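Extracellular solute-binding protein, family 1 (PDB 3OMB) probably binds a solute, perhaps a carbohydrate, outside the cell and passes it to an ABC importer, and also holds a magnesium ion. Local coordinates at residues V98-Y103 against A352-S357; V44-N49 against P416-L421; P126-F131 against Y150-G155; E53-M58 against W74-R79; Y374-S379 against W425-A430. All coordinates share one frame; numbering follows the deposited sequence. Where two conformers were deposited one is given.

How the contacts relate
All five contacts cluster round the four-stranded sheet 71-78, 41-48, 98-100, 352-356, and none lies at the magnesium site formed by Asp199, Asn201, Asn203, Gln205, Asp207 and Glu208. Contacts 1, 2 and 4 involve its strands. Contact 2 has its centre about 7 Å from that of contact 4, and salt bridges Lys48-Glu76 and Arg79-Glu420 join them. Contact 1 is about 12 Å, centre to centre, from contact 2, through Leu45 pairing with Val98 and Leu100, and as far from contact 3, through Ile152 pairing with Gly353 and Leu354. Contacts 3 and 5, about 11 Å apart between centres, meet where Tyr374 OH bonds Ala153 O and Trp425 stacks on Phe131. Contacts 2 and 5 share one loop.

Contact 1. Residues V98-Y103 against A352-S357; sequences VNLNGY and AGLSIS
Asn99 grips one carbonyl of the facing strand twice: its backbone N donates to Ser355 O at 2.8 Å, nearly in line with the C=O but bent at the hydrogen (137°), and its ND2 reaches the same Ser355 O at 3.3 Å from above the carbonyl plane. The return bond runs from Ser355 N to Asn99 O at 3.1 Å. Past the strand end Asn101 N meets a lone pair of Gly353 O at 2.7 Å, nearly straight (173°). This pairing adds 352-356 as the outermost strand, antiparallel to its neighbour (162°), of the sheet ordered 71-78, 41-48, 98-100, 352-356, consistent with a type 2 periplasmic-binding fold. On the face opposite the Asn99 and Ser355 side chains Leu354 CD1 touches Leu100 CD2 at 3.6 Å, the two leucines lying side by side, and Val98 CG1 at 4.0 Å. Further out, Ala96 O holds ND2 of Asn99, helix 363-373 covers the leucine face through Ala370 and Leu373, and Gly353 and Leu354 form a classic beta bulge opposite Ile152.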
# COMPACT_ATOMS: atom_id res chain seq x y z
N VAL A 98 0.81 -25.08 -3.15
CA VAL A 98 0.32 -23.93 -2.42
C VAL A 98 1.22 -22.75 -2.79
O VAL A 98 2.44 -22.90 -2.88
CB VAL A 98 0.34 -24.18 -0.88
CG1 VAL A 98 -0.07 -22.90 -0.08
CG2 VAL A 98 -0.54 -25.38 -0.51
N ASN A 99 0.62 -21.59 -3.02
CA ASN A 99 1.36 -20.43 -3.48
C ASN A 99 1.02 -19.23 -2.63
O ASN A 99 -0.15 -18.83 -2.54
CB ASN A 99 1.05 -20.17 -4.94
CG ASN A 99 1.38 -21.34 -5.82
OD1 ASN A 99 2.50 -21.46 -6.28
ND2 ASN A 99 0.42 -22.22 -6.03
N LEU A 100 2.05 -18.66 -2.01
CA LEU A 100 1.90 -17.51 -1.12
C LEU A 100 2.41 -16.25 -1.81
O LEU A 100 3.60 -16.11 -2.08
CB LEU A 100 2.62 -17.75 0.22
CG LEU A 100 2.35 -19.08 0.93
CD1 LEU A 100 3.02 -19.10 2.30
CD2 LEU A 100 0.85 -19.40 1.07
N ASN A 101 1.49 -15.33 -2.08
CA ASN A 101 1.77 -14.09 -2.80
C ASN A 101 2.47 -14.37 -4.12
O ASN A 101 3.38 -13.65 -4.51
CB ASN A 101 2.59 -13.11 -1.96
CG ASN A 101 1.77 -12.42 -0.89
OD1 ASN A 101 0.81 -11.72 -1.19
ND2 ASN A 101 2.15 -12.61 0.36
N GLY A 102 2.05 -15.44 -4.79
CA GLY A 102 2.60 -15.79 -6.09
C GLY A 102 1.79 -15.23 -7.24
O GLY A 102 2.35 -14.63 -8.15
N TYR A 103 0.48 -15.40 -7.16
CA TYR A 103 -0.43 -15.16 -8.28
C TYR A 103 -1.65 -14.39 -7.88
O TYR A 103 -2.04 -14.39 -6.72
CB TYR A 103 -0.89 -16.50 -8.84
CG TYR A 103 0.26 -17.39 -9.20
CD1 TYR A 103 1.01 -17.15 -10.35
CD2 TYR A 103 0.63 -18.45 -8.38
CE1 TYR A 103 2.10 -17.94 -10.67
CE2 TYR A 103 1.72 -19.26 -8.70
CZ TYR A 103 2.44 -19.01 -9.85
OH TYR A 103 3.50 -19.80 -10.17
N ALA A 352 -4.88 -11.34 -3.11
CA ALA A 352 -4.03 -12.34 -3.76
C ALA A 352 -2.90 -12.93 -2.90
O ALA A 352 -1.75 -12.99 -3.33
CB ALA A 352 -3.47 -11.77 -5.09
N GLY A 353 -3.23 -13.37 -1.71
CA GLY A 353 -2.24 -13.99 -0.85
C GLY A 353 -2.11 -15.48 -1.07
O GLY A 353 -1.00 -15.97 -1.26
N LEU A 354 -3.23 -16.21 -1.06
CA LEU A 354 -3.18 -17.66 -1.22
C LEU A 354 -3.86 -18.21 -2.48
O LEU A 354 -5.01 -17.88 -2.75
CB LEU A 354 -3.74 -18.37 0.02
CG LEU A 354 -3.38 -19.87 0.05
CD1 LEU A 354 -2.67 -20.26 1.30
CD2 LEU A 354 -4.65 -20.67 -0.15
N SER A 355 -3.13 -19.04 -3.23
CA SER A 355 -3.70 -19.79 -4.35
C SER A 355 -3.20 -21.24 -4.35
O SER A 355 -2.05 -21.53 -3.98
CB SER A 355 -3.40 -19.10 -5.69
OG SER A 355 -2.02 -18.80 -5.85
N ILE A 356 -4.07 -22.16 -4.75
CA ILE A 356 -3.73 -23.58 -4.72
C ILE A 356 -3.83 -24.15 -6.11
O ILE A 356 -4.79 -23.87 -6.84
CB ILE A 356 -4.59 -24.36 -3.69
CG1 ILE A 356 -4.13 -24.01 -2.27
CG2 ILE A 356 -4.49 -25.88 -3.89
CD1 ILE A 356 -5.10 -24.39 -1.18
N SER A 357 -2.82 -24.93 -6.48
CA SER A 357 -2.80 -25.63 -7.75
C SER A 357 -4.00 -26.57 -7.85
O SER A 357 -4.27 -27.34 -6.94
CB SER A 357 -1.51 -26.45 -7.85
OG SER A 357 -1.50 -27.23 -9.04
O HOH W 1 -0.44 -16.80 -4.45
O HOH W 2 -0.35 -12.18 -5.81

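Contact 2. Residues V44-N49 against P416-L421; sequences VLVKKN and PGLSEL
The C-terminal end of strand 41-48 and the Asn49 that follows it are met by a tight turn, Leu418 to Leu421, closed by Leu421 N bonding Leu418 O. Asn49 ND2 donates to Glu420 OE2 at 2.9 Å with a fairly straight N-H (157°). The acceptor lies close to the amide plane, whereas the donor stands 38° above the carboxylate plane. Glu420 gets there by a bent chain, with CG wedged between backbone N and carbonyl carbon (chi1 85°). Both polar groups have a second partner in Arg79, whose NH1 forms a salt bridge with Glu420 OE2 and whose NE donates to Asn49 OD1; this would favour a charged carboxylate. This C-terminal end of an inner sheet strand probably faces the cleft, as is usual in type 2 binding folds. Apolar contacts accompany the bond: Leu418 CD2 touches Val46 CG2 at 3.8 Å and Lys48 CD at 3.6 Å, the lysine chain crossing it at about a right angle before its NZ reaches Glu76, and Leu421 CD2 comes to 3.8 Å of Lys47 CD. Separately, Leu421 CD1 lies 3.4 Å from Asn49 OD1. One water donates to both Lys47 O and Leu421 O, linking the backbones.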
# COMPACT_ATOMS: atom_id res chain seq x y z
N VAL A 44 5.31 -25.56 -1.65
CA VAL A 44 4.77 -24.25 -1.34
C VAL A 44 5.72 -23.21 -1.85
O VAL A 44 6.87 -23.13 -1.41
CB VAL A 44 4.62 -24.05 0.18
CG1 VAL A 44 4.00 -22.67 0.48
CG2 VAL A 44 3.78 -25.15 0.79
N LEU A 45 5.24 -22.40 -2.79
CA LEU A 45 5.99 -21.23 -3.24
C LEU A 45 5.66 -20.08 -2.25
O LEU A 45 4.52 -19.91 -1.88
CB LEU A 45 5.56 -20.85 -4.65
CG LEU A 45 6.13 -19.50 -5.07
CD1 LEU A 45 7.27 -19.69 -6.03
CD2 LEU A 45 5.03 -18.62 -5.63
N VAL A 46 6.68 -19.33 -1.83
CA VAL A 46 6.52 -18.23 -0.88
C VAL A 46 7.42 -17.05 -1.28
O VAL A 46 8.64 -17.18 -1.42
CB VAL A 46 6.81 -18.66 0.61
CG1 VAL A 46 8.21 -19.30 0.77
CG2 VAL A 46 6.63 -17.49 1.55
N LYS A 47 6.80 -15.91 -1.49
CA LYS A 47 7.52 -14.67 -1.75
C LYS A 47 8.07 -14.14 -0.44
O LYS A 47 7.38 -14.18 0.59
CB LYS A 47 6.57 -13.65 -2.37
CG LYS A 47 7.27 -12.42 -2.95
CD LYS A 47 6.28 -11.33 -3.25
CE LYS A 47 5.85 -11.37 -4.70
NZ LYS A 47 4.63 -10.54 -4.89
N LYS A 48 9.31 -13.64 -0.48
CA LYS A 48 10.05 -13.15 0.69
C LYS A 48 10.59 -11.73 0.47
O LYS A 48 10.78 -11.30 -0.67
CB LYS A 48 11.26 -14.06 0.96
CG LYS A 48 10.99 -15.57 0.98
CD LYS A 48 10.29 -16.02 2.27
CE LYS A 48 11.17 -15.82 3.52
NZ LYS A 48 12.47 -16.53 3.46
N ASN A 49 10.84 -11.01 1.56
CA ASN A 49 11.66 -9.80 1.50
C ASN A 49 13.11 -10.27 1.68
O ASN A 49 13.36 -11.26 2.38
CB ASN A 49 11.27 -8.81 2.61
CG ASN A 49 9.90 -8.16 2.40
OD1 ASN A 49 9.50 -7.86 1.27
ND2 ASN A 49 9.17 -7.92 3.50
N PRO A 416 12.28 -12.78 11.46
CA PRO A 416 11.90 -14.18 11.77
C PRO A 416 10.57 -14.62 11.16
O PRO A 416 10.08 -15.73 11.45
CB PRO A 416 11.86 -14.20 13.30
CG PRO A 416 11.49 -12.82 13.68
CD PRO A 416 12.05 -11.89 12.61
N GLY A 417 9.97 -13.78 10.33
CA GLY A 417 8.71 -14.13 9.68
C GLY A 417 8.56 -13.52 8.30
O GLY A 417 9.55 -13.09 7.69
N LEU A 418 7.33 -13.50 7.81
CA LEU A 418 7.00 -12.93 6.51
C LEU A 418 6.56 -11.47 6.56
O LEU A 418 6.43 -10.81 5.52
CB LEU A 418 5.91 -13.77 5.84
CG LEU A 418 6.34 -15.19 5.46
CD1 LEU A 418 5.17 -15.95 4.90
CD2 LEU A 418 7.51 -15.18 4.46
N SER A 419 6.28 -10.98 7.77
CA SER A 419 5.95 -9.56 7.97
C SER A 419 4.74 -9.20 7.10
O SER A 419 3.74 -9.93 7.10
CB SER A 419 7.17 -8.66 7.70
OG SER A 419 6.93 -7.33 8.15
N GLU A 420 4.83 -8.11 6.33
CA GLU A 420 3.69 -7.72 5.50
C GLU A 420 3.33 -8.73 4.38
O GLU A 420 2.27 -8.62 3.77
CB GLU A 420 3.86 -6.28 4.94
CG GLU A 420 4.67 -6.19 3.63
CD GLU A 420 6.18 -6.17 3.84
OE1 GLU A 420 6.62 -6.16 5.00
OE2 GLU A 420 6.93 -6.16 2.83
N LEU A 421 4.20 -9.71 4.13
CA LEU A 421 3.93 -10.77 3.14
C LEU A 421 3.27 -12.00 3.77
O LEU A 421 3.29 -13.09 3.19
CB LEU A 421 5.21 -11.19 2.42
CG LEU A 421 5.78 -10.13 1.46
CD1 LEU A 421 7.24 -10.40 1.19
CD2 LEU A 421 4.97 -10.07 0.14
O HOH W 3 4.58 -14.53 1.07

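Contact 3. Residues P126-F131 against Y150-G155; sequences PNVKAF and YAIADG
Phe131 turns the edge of its ring to the strand: CE2 lies 3.3 Å from Ala153 O, which sits near the ring plane, and the Ala153 carbonyl carbon is also in plane. Its CZ meets the next peptide more obliquely, 3.8 Å from Asp154 C and 3.9 Å from Gly155 N, and the indole of Trp425 stacks on the ring. CB points toward the strand, and CG, anti to the backbone N (chi1 175°), continues from it. Three residues earlier, and so on the same side of helix 126-134, Val128 reaches toward Ile152 tip to tip. Val128 CG1 stands 3.8 Å from Ile152 CD1 and 4.0 Å from Ile152 CG2, touching both branches. The helix segment passes the strand segment at 68°, with 10.4 Å between axes, a spacing filled by these side chains. Strand 152-155 pairs antiparallel with 349-350, so the contact packs helix 126-134 against this two-stranded sheet. Around the pair, helix 136-142 adds Ala138 against Phe131 and a bond from Ala153 N to Ser142 OG, and Tyr374 OH bonds Ala153 O. The two segments share no hydrogen bond of their own, and the junction rests on packing of buried groups. Aromatic C-H bonds carry slight positive charge at the rim, so the in-plane approach of Ala153 O is consistent with a weakly favourable electrostatic contact that adds to the oxygen's bond from Tyr374.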
# COMPACT_ATOMS: atom_id res chain seq x y z
N PRO A 126 -12.28 -23.51 7.50
CA PRO A 126 -13.03 -22.78 8.53
C PRO A 126 -12.35 -21.47 8.97
O PRO A 126 -13.06 -20.50 9.24
CB PRO A 126 -13.06 -23.79 9.69
CG PRO A 126 -11.91 -24.67 9.45
CD PRO A 126 -11.89 -24.84 7.98
N ASN A 127 -11.03 -21.42 9.03
CA ASN A 127 -10.32 -20.17 9.39
C ASN A 127 -10.48 -19.07 8.36
O ASN A 127 -10.51 -17.88 8.69
CB ASN A 127 -8.84 -20.44 9.65
CG ASN A 127 -8.62 -21.28 10.91
OD1 ASN A 127 -9.28 -21.07 11.91
ND2 ASN A 127 -7.69 -22.23 10.85
N VAL A 128 -10.59 -19.47 7.10
CA VAL A 128 -10.88 -18.52 6.01
C VAL A 128 -12.31 -18.00 6.11
O VAL A 128 -12.55 -16.78 5.97
CB VAL A 128 -10.64 -19.18 4.65
CG1 VAL A 128 -10.96 -18.22 3.54
CG2 VAL A 128 -9.19 -19.70 4.57
N LYS A 129 -13.26 -18.92 6.38
CA LYS A 129 -14.66 -18.52 6.59
C LYS A 129 -14.76 -17.51 7.74
O LYS A 129 -15.52 -16.54 7.66
CB LYS A 129 -15.59 -19.72 6.85
CG LYS A 129 -15.91 -20.56 5.61
CD LYS A 129 -17.18 -21.38 5.81
CE LYS A 129 -16.95 -22.57 6.72
NZ LYS A 129 -18.28 -23.23 7.06
N ALA A 130 -14.00 -17.74 8.79
CA ALA A 130 -13.96 -16.82 9.95
C ALA A 130 -13.44 -15.43 9.56
O ALA A 130 -13.96 -14.42 10.03
CB ALA A 130 -13.11 -17.41 11.06
N PHE A 131 -12.43 -15.42 8.70
CA PHE A 131 -11.81 -14.21 8.19
C PHE A 131 -12.87 -13.44 7.40
O PHE A 131 -13.09 -12.25 7.66
CB PHE A 131 -10.57 -14.61 7.37
CG PHE A 131 -9.86 -13.46 6.65
CD1 PHE A 131 -9.78 -12.17 7.20
CD2 PHE A 131 -9.22 -13.70 5.44
CE1 PHE A 131 -9.11 -11.14 6.54
CE2 PHE A 131 -8.54 -12.68 4.76
CZ PHE A 131 -8.48 -11.39 5.31
N TYR A 150 -10.19 -17.73 -6.38
CA TYR A 150 -8.94 -18.27 -6.89
C TYR A 150 -7.75 -17.82 -6.06
O TYR A 150 -6.73 -18.49 -6.02
CB TYR A 150 -8.76 -17.87 -8.35
CG TYR A 150 -9.60 -18.70 -9.29
CD1 TYR A 150 -9.54 -20.10 -9.26
CD2 TYR A 150 -10.43 -18.09 -10.23
CE1 TYR A 150 -10.28 -20.87 -10.12
CE2 TYR A 150 -11.19 -18.86 -11.12
CZ TYR A 150 -11.10 -20.24 -11.04
OH TYR A 150 -11.85 -21.02 -11.88
N ALA A 151 -7.90 -16.69 -5.37
CA ALA A 151 -6.80 -16.11 -4.62
C ALA A 151 -7.37 -15.45 -3.39
O ALA A 151 -8.09 -14.48 -3.49
CB ALA A 151 -6.04 -15.06 -5.49
N ILE A 152 -7.03 -15.99 -2.23
CA ILE A 152 -7.56 -15.46 -0.97
C ILE A 152 -6.69 -14.31 -0.48
O ILE A 152 -5.45 -14.38 -0.54
CB ILE A 152 -7.67 -16.58 0.08
CG1 ILE A 152 -8.37 -17.79 -0.57
CG2 ILE A 152 -8.41 -16.08 1.34
CD1 ILE A 152 -8.90 -18.86 0.37
N ALA A 153 -7.36 -13.27 0.00
CA ALA A 153 -6.68 -12.11 0.56
C ALA A 153 -6.05 -12.44 1.92
O ALA A 153 -6.27 -13.51 2.49
CB ALA A 153 -7.67 -10.93 0.71
N ASP A 154 -5.27 -11.50 2.42
CA ASP A 154 -4.72 -11.62 3.77
C ASP A 154 -4.91 -10.30 4.53
O ASP A 154 -5.22 -9.27 3.95
CB ASP A 154 -3.25 -12.01 3.69
CG ASP A 154 -2.51 -11.23 2.63
OD1 ASP A 154 -2.24 -10.02 2.87
OD2 ASP A 154 -2.20 -11.81 1.56
N GLY A 155 -4.74 -10.34 5.84
CA GLY A 155 -4.90 -9.15 6.67
C GLY A 155 -3.86 -9.07 7.77
O GLY A 155 -3.49 -10.08 8.33

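Contact 4. Residues E53-M58 against W74-R79; sequences EKMANM and WQEVTR
Met55, a selenomethionine in the crystal, lies over one face of the Trp74 indole, the two side chains crossing at about a right angle. At its base, CB rests 3.6 Å from Trp74 CG, over the five-membered ring. At its far end the methyl CE stands 3.7 Å from the centroid of the six-membered ring and just 10° off the normal, a CH-pi contact. The selenium is farther away, SE to that centroid 4.8 Å in an oblique Met-aromatic approach, and the methyl is the closer of the two. Successive bends at chi2 and chi3 carry SE and then CE across the indole. Trp74 and Glu76, two residues apart, point to the same side of strand 71-78, an outermost strand of the sheet. Strand 41-48, the loop with Met55, helix 59-68 and this strand follow one another as a beta-alpha-beta crossover, so the contact packs the connection against its own second strand. Glu76 crosses Met55 obliquely: its CD lies 3.4 Å from Met55 CG, and its OE1 accepts from Met55 N at 3.1 Å with an angle of 162° at the hydrogen. That N stands well above the carboxylate plane, by 51°. Lys54 CA also comes to 3.4 Å of Glu76 OE1. This oxygen is shared with Lys48, which probably keeps the group ionised, while Trp60 and Ala61 of helix 59-68 pack against Met55.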
# COMPACT_ATOMS: atom_id res chain seq x y z
N GLU A 53 14.89 -14.16 7.25
CA GLU A 53 15.45 -15.48 7.50
C GLU A 53 14.86 -16.53 6.52
O GLU A 53 13.75 -16.37 6.01
CB GLU A 53 15.13 -15.76 8.97
CG GLU A 53 15.06 -17.17 9.49
CD GLU A 53 15.18 -17.19 11.03
OE1 GLU A 53 14.14 -17.33 11.74
OE2 GLU A 53 16.32 -17.03 11.53
N LYS A 54 15.63 -17.58 6.25
CA LYS A 54 15.13 -18.69 5.41
C LYS A 54 14.03 -19.45 6.16
O LYS A 54 14.08 -19.56 7.39
CB LYS A 54 16.26 -19.65 5.01
CG LYS A 54 17.34 -19.03 4.13
CD LYS A 54 18.26 -20.11 3.53
CE LYS A 54 19.30 -19.53 2.53
NZ LYS A 54 20.45 -18.82 3.20
N MSE A 55 13.06 -19.96 5.40
CA MSE A 55 11.93 -20.75 5.94
C MSE A 55 12.43 -21.90 6.79
O MSE A 55 11.88 -22.18 7.85
CB MSE A 55 11.05 -21.34 4.81
CG MSE A 55 10.40 -20.35 3.85
SE MSE A 55 9.44 -18.91 4.74
CE MSE A 55 8.24 -19.97 5.84
N ALA A 56 13.49 -22.54 6.34
CA ALA A 56 14.07 -23.66 7.08
C ALA A 56 14.50 -23.30 8.51
O ALA A 56 14.51 -24.17 9.37
CB ALA A 56 15.23 -24.30 6.29
N ASN A 57 14.82 -22.03 8.78
CA ASN A 57 15.24 -21.60 10.13
C ASN A 57 14.10 -21.02 10.99
O ASN A 57 14.35 -20.55 12.10
CB ASN A 57 16.35 -20.54 10.08
CG ASN A 57 17.61 -21.04 9.43
OD1 ASN A 57 18.14 -20.37 8.56
ND2 ASN A 57 18.11 -22.20 9.85
N MSE A 58 12.87 -21.06 10.49
CA MSE A 58 11.76 -20.52 11.23
C MSE A 58 11.02 -21.64 11.97
O MSE A 58 10.51 -22.58 11.35
CB MSE A 58 10.80 -19.75 10.30
CG MSE A 58 11.42 -18.52 9.64
SE MSE A 58 10.13 -17.80 8.37
CE MSE A 58 11.11 -16.31 7.61
N TRP A 74 9.67 -25.96 0.66
CA TRP A 74 9.54 -24.51 0.45
C TRP A 74 10.26 -24.07 -0.81
O TRP A 74 11.40 -24.46 -1.05
CB TRP A 74 10.09 -23.71 1.64
CG TRP A 74 9.33 -23.93 2.93
CD1 TRP A 74 9.67 -24.79 3.96
CD2 TRP A 74 8.09 -23.32 3.31
NE1 TRP A 74 8.72 -24.70 4.97
CE2 TRP A 74 7.74 -23.82 4.59
CE3 TRP A 74 7.24 -22.37 2.70
CZ2 TRP A 74 6.57 -23.40 5.26
CZ3 TRP A 74 6.07 -21.96 3.37
CH2 TRP A 74 5.75 -22.48 4.63
N GLN A 75 9.61 -23.24 -1.61
CA GLN A 75 10.31 -22.64 -2.72
C GLN A 75 10.30 -21.13 -2.49
O GLN A 75 9.31 -20.47 -2.77
CB GLN A 75 9.66 -23.04 -4.04
CG GLN A 75 10.48 -22.73 -5.26
CD GLN A 75 9.62 -22.61 -6.53
OE1 GLN A 75 9.98 -21.88 -7.44
NE2 GLN A 75 8.48 -23.32 -6.57
N GLU A 76 11.41 -20.59 -1.99
CA GLU A 76 11.45 -19.19 -1.57
C GLU A 76 11.90 -18.30 -2.70
O GLU A 76 12.93 -18.56 -3.30
CB GLU A 76 12.41 -19.01 -0.40
CG GLU A 76 12.10 -19.94 0.75
CD GLU A 76 13.16 -19.90 1.83
OE1 GLU A 76 13.24 -18.88 2.55
OE2 GLU A 76 13.90 -20.88 1.97
N VAL A 77 11.14 -17.24 -2.97
CA VAL A 77 11.50 -16.30 -4.02
C VAL A 77 11.38 -14.86 -3.50
O VAL A 77 10.40 -14.53 -2.86
CB VAL A 77 10.64 -16.49 -5.32
CG1 VAL A 77 10.99 -17.80 -6.04
CG2 VAL A 77 9.12 -16.39 -5.02
N THR A 78 12.37 -14.02 -3.79
CA THR A 78 12.27 -12.60 -3.41
C THR A 78 11.33 -11.84 -4.37
O THR A 78 10.99 -12.35 -5.44
CB THR A 78 13.63 -11.90 -3.39
OG1 THR A 78 14.21 -11.99 -4.69
CG2 THR A 78 14.57 -12.54 -2.37
N ARG A 79 10.94 -10.64 -3.97
CA ARG A 79 10.02 -9.81 -4.76
C ARG A 79 10.50 -9.64 -6.19
O ARG A 79 9.70 -9.69 -7.13
CB ARG A 79 9.83 -8.44 -4.12
CG ARG A 79 9.05 -8.46 -2.81
CD ARG A 79 8.90 -7.04 -2.28
NE ARG A 79 8.15 -6.96 -1.03
CZ ARG A 79 6.82 -6.86 -0.93
NH1 ARG A 79 6.25 -6.77 0.26
NH2 ARG A 79 6.06 -6.83 -2.03
O HOH W 4 14.55 -22.29 3.84

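Contact 5. Residues Y374-S379 against W425-A430; sequences YSEKYS and WIPDEA
Glu376 crosses Pro427 at about a right angle, extended from CB outward. CG leaves CB anti to the backbone N (chi1 -177°) and comes to 3.9 Å of Pro427 CG; the carboxylate carbon CD stays beside the same proline atom at 3.8 Å. At the tip OE1 lies 3.6 Å from Pro427 CG and OE2 3.9 Å from Ala430 CB, at the far end of the type I turn Pro427-Ala430. Both oxygens are bonded beyond these segments, OE1 to His397 ND1 and OE2 to Tyr399 OH, which hold the carboxylate in place and would help stabilise its charge near Glu429. A hydrogen bond between the segments runs from Trp425 N to Ser379 OG, 2.9 Å with an angle of 147°; Leu373 O also bonds this hydroxyl. Trp425 CD1 meets Tyr374 CD2 at 3.8 Å, near the plane of the tyrosine ring, and the indole has Pro427 CB over one face. A water donates to both Tyr374 O and Trp425 O. The N-terminal turn of helix 376-384 is thus joined to the loop preceding strand 431-433, while Trp425 packs on helix 126-134 and Ile426 pairs with Gly155 of strand 152-155.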
# COMPACT_ATOMS: atom_id res chain seq x y z
N TYR A 374 -4.21 -19.60 8.03
CA TYR A 374 -5.21 -18.61 8.45
C TYR A 374 -5.65 -18.70 9.92
O TYR A 374 -6.47 -17.90 10.39
CB TYR A 374 -6.40 -18.59 7.48
CG TYR A 374 -6.07 -17.88 6.17
CD1 TYR A 374 -5.24 -18.48 5.21
CD2 TYR A 374 -6.57 -16.60 5.90
CE1 TYR A 374 -4.93 -17.83 4.02
CE2 TYR A 374 -6.25 -15.93 4.70
CZ TYR A 374 -5.43 -16.55 3.77
OH TYR A 374 -5.13 -15.90 2.59
N SER A 375 -5.09 -19.63 10.68
CA SER A 375 -5.32 -19.62 12.13
C SER A 375 -4.50 -18.53 12.80
O SER A 375 -3.47 -18.09 12.28
CB SER A 375 -4.97 -20.97 12.77
OG SER A 375 -3.57 -21.13 12.80
N GLU A 376 -4.96 -18.10 13.97
CA GLU A 376 -4.33 -17.02 14.70
C GLU A 376 -2.88 -17.39 15.04
O GLU A 376 -1.96 -16.56 14.87
CB GLU A 376 -5.13 -16.72 15.97
CG GLU A 376 -4.57 -15.53 16.75
CD GLU A 376 -5.42 -15.15 17.95
OE1 GLU A 376 -6.64 -15.45 17.96
OE2 GLU A 376 -4.87 -14.55 18.89
N LYS A 377 -2.68 -18.62 15.48
CA LYS A 377 -1.36 -19.09 15.85
C LYS A 377 -0.36 -18.90 14.73
O LYS A 377 0.74 -18.38 14.95
CB LYS A 377 -1.41 -20.56 16.28
CG LYS A 377 -0.04 -21.21 16.41
CD LYS A 377 -0.02 -22.27 17.50
CE LYS A 377 -0.27 -23.63 16.92
NZ LYS A 377 -0.38 -24.65 18.01
N TYR A 378 -0.71 -19.31 13.52
CA TYR A 378 0.24 -19.19 12.43
C TYR A 378 0.21 -17.83 11.75
O TYR A 378 1.19 -17.42 11.19
CB TYR A 378 0.17 -20.39 11.46
CG TYR A 378 0.57 -21.65 12.19
CD1 TYR A 378 1.89 -21.81 12.62
CD2 TYR A 378 -0.36 -22.64 12.50
CE1 TYR A 378 2.28 -22.95 13.32
CE2 TYR A 378 0.02 -23.80 13.20
CZ TYR A 378 1.35 -23.93 13.61
OH TYR A 378 1.76 -25.03 14.31
N SER A 379 -0.90 -17.10 11.87
CA SER A 379 -0.95 -15.78 11.24
C SER A 379 -0.07 -14.79 11.99
O SER A 379 0.67 -14.03 11.37
CB SER A 379 -2.38 -15.28 11.08
OG SER A 379 -3.06 -16.05 10.08
N TRP A 425 -4.50 -14.09 8.49
CA TRP A 425 -5.20 -12.89 8.93
C TRP A 425 -5.04 -12.73 10.44
O TRP A 425 -5.05 -13.71 11.16
CB TRP A 425 -6.66 -12.90 8.50
CG TRP A 425 -7.58 -13.82 9.29
CD1 TRP A 425 -7.51 -15.19 9.35
CD2 TRP A 425 -8.69 -13.43 10.12
NE1 TRP A 425 -8.52 -15.67 10.15
CE2 TRP A 425 -9.24 -14.62 10.65
CE3 TRP A 425 -9.26 -12.19 10.48
CZ2 TRP A 425 -10.36 -14.62 11.51
CZ3 TRP A 425 -10.38 -12.19 11.34
CH2 TRP A 425 -10.91 -13.40 11.85
N ILE A 426 -4.86 -11.49 10.89
CA ILE A 426 -4.78 -11.19 12.31
C ILE A 426 -6.17 -10.78 12.73
O ILE A 426 -6.66 -9.73 12.27
CB ILE A 426 -3.81 -10.02 12.63
CG1 ILE A 426 -2.39 -10.29 12.10
CG2 ILE A 426 -3.77 -9.74 14.17
CD1 ILE A 426 -1.72 -11.46 12.72
N PRO A 427 -6.81 -11.59 13.60
CA PRO A 427 -8.21 -11.35 13.98
C PRO A 427 -8.34 -10.15 14.93
O PRO A 427 -7.37 -9.82 15.63
CB PRO A 427 -8.61 -12.65 14.68
CG PRO A 427 -7.26 -13.15 15.30
CD PRO A 427 -6.20 -12.73 14.33
N ASP A 428 -9.52 -9.52 14.97
CA ASP A 428 -9.72 -8.33 15.81
C ASP A 428 -9.56 -8.63 17.29
O ASP A 428 -9.23 -7.73 18.08
CB ASP A 428 -11.07 -7.70 15.58
CG ASP A 428 -11.15 -6.94 14.26
OD1 ASP A 428 -10.09 -6.76 13.60
OD2 ASP A 428 -12.28 -6.55 13.89
N GLU A 429 -9.79 -9.88 17.66
CA GLU A 429 -9.68 -10.25 19.07
C GLU A 429 -8.21 -10.30 19.54
O GLU A 429 -7.95 -10.34 20.72
CB GLU A 429 -10.50 -11.53 19.41
CG GLU A 429 -10.15 -12.76 18.57
CD GLU A 429 -10.91 -12.88 17.22
OE1 GLU A 429 -11.48 -11.89 16.68
OE2 GLU A 429 -10.90 -14.03 16.67
N ALA A 430 -7.25 -10.27 18.60
CA ALA A 430 -5.83 -10.27 18.97
C ALA A 430 -5.32 -8.89 19.35
O ALA A 430 -5.57 -7.91 18.65
CB ALA A 430 -4.99 -10.82 17.86
O HOH W 5 -6.26 -15.84 12.27